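Local coordinates for heat-inducible transcription repressor hrcA homolog (Thermotoga maritima, PDB 1STZ), which represses class I heat-shock operons such as grpE-dnaK-dnaJ and groELS, binding DNA at the CIRCE element as a dimer, at the interface of chains A and B. Coordinates in Å, arbitrary orientation; residue numbers count along the deposited sequence, not the author numbering. Chains: chain A/B, Heat-inducible transcription repressor hrcA homolog.

The interface of chains A and B. Residues chain A 149, 151, 153, 165; chain B 155-156.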
# COMPACT_ATOMS: atom_id res chain seq x y z
N ARG A 149 -21.00 -7.50 25.10
CA ARG A 149 -20.10 -7.45 26.26
C ARG A 149 -19.49 -6.06 26.44
O ARG A 149 -19.20 -5.38 25.46
CB ARG A 149 -18.96 -8.45 26.05
CG ARG A 149 -17.99 -8.57 27.20
CD ARG A 149 -17.03 -9.71 27.01
NE ARG A 149 -15.86 -9.59 27.88
CZ ARG A 149 -14.66 -10.08 27.60
NH1 ARG A 149 -14.45 -10.74 26.47
NH2 ARG A 149 -13.65 -9.91 28.46
N MET A 151 -16.21 -4.19 28.20
CA MET A 151 -14.89 -4.40 28.78
C MET A 151 -14.36 -3.11 29.39
O MET A 151 -14.41 -2.05 28.75
CB MET A 151 -13.91 -4.89 27.71
CG MET A 151 -14.25 -6.25 27.08
SD MET A 151 -14.80 -6.08 25.37
CE MET A 151 -16.36 -5.82 25.56
N ILE A 153 -10.72 -2.52 30.98
CA ILE A 153 -9.41 -3.13 31.26
C ILE A 153 -8.39 -2.16 31.88
O ILE A 153 -7.90 -1.27 31.21
CB ILE A 153 -8.84 -3.68 29.93
CG1 ILE A 153 -9.77 -4.76 29.37
CG2 ILE A 153 -7.44 -4.23 30.13
CD1 ILE A 153 -10.57 -4.31 28.23
N LEU A 165 -18.16 -5.07 22.84
CA LEU A 165 -18.16 -6.09 21.81
C LEU A 165 -19.52 -6.05 21.15
O LEU A 165 -20.54 -5.95 21.82
CB LEU A 165 -17.98 -7.48 22.41
CG LEU A 165 -16.83 -8.29 21.85
CD1 LEU A 165 -17.03 -8.50 20.35
CD2 LEU A 165 -15.48 -7.62 22.15
N VAL B 155 -8.81 -10.12 24.93
CA VAL B 155 -10.11 -9.82 25.49
C VAL B 155 -10.99 -11.06 25.43
O VAL B 155 -11.79 -11.29 26.32
CB VAL B 155 -10.73 -8.64 24.76
CG1 VAL B 155 -12.19 -8.60 24.96
CG2 VAL B 155 -10.09 -7.35 25.25
N SER B 156 -10.86 -11.84 24.37
CA SER B 156 -11.46 -13.16 24.26
C SER B 156 -10.55 -13.99 23.36
O SER B 156 -9.45 -13.54 22.99
CB SER B 156 -12.84 -13.04 23.63
OG SER B 156 -12.72 -12.52 22.32
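The face of strand 149-154 in chain A, flanked by its neighbour strand 159-166, receives the loop of chain B that carries B:Val155, and A:Arg149 supplies the polar part of this patch of the two-fold dimer interface. Its side chain leaves the strand with CG anti to the backbone N (chi1 -177°) and stays extended to NE, which brings the guanidinium to the loop's main chain. There NH1 donates a hydrogen bond to the carbonyl O of B:Val155 at 2.7 Å, close to straight with 158° at the hydrogen. The acceptor lies at the edge of the guanidinium, in its plane, whereas the donor sits about 50° above the carbonyl plane and so misses the lone pairs. NH2 leans on the same oxygen at 3.2 Å, but its bent angle makes this a weak bond.

The apolar half centres on the B:Val155 side chain, which runs antiparallel to A:Arg149 and crosses A:Met151 at about a right angle. Its CG1 methyl meets the thioether SD of A:Met151, placed there by the bend at chi2, at 3.6 Å and the guanidinium carbon CZ of A:Arg149 at 3.9 Å. CG2 points instead toward A:Ile153, whose CD1 is a more distant neighbour at 4.3 Å. An alanine in place of A:Arg149 would probably leave the carbonyl of B:Val155 without its donor and uncover one flank of the valine methyl. Within chain A, A:Met151 also supports the arginine: its CG lies 3.6 Å above one guanidinium face, offset toward the rim. At the guanidinium edge, in plane, the CB of B:Ser156 approaches NH1 of A:Arg149 to 4.0 Å.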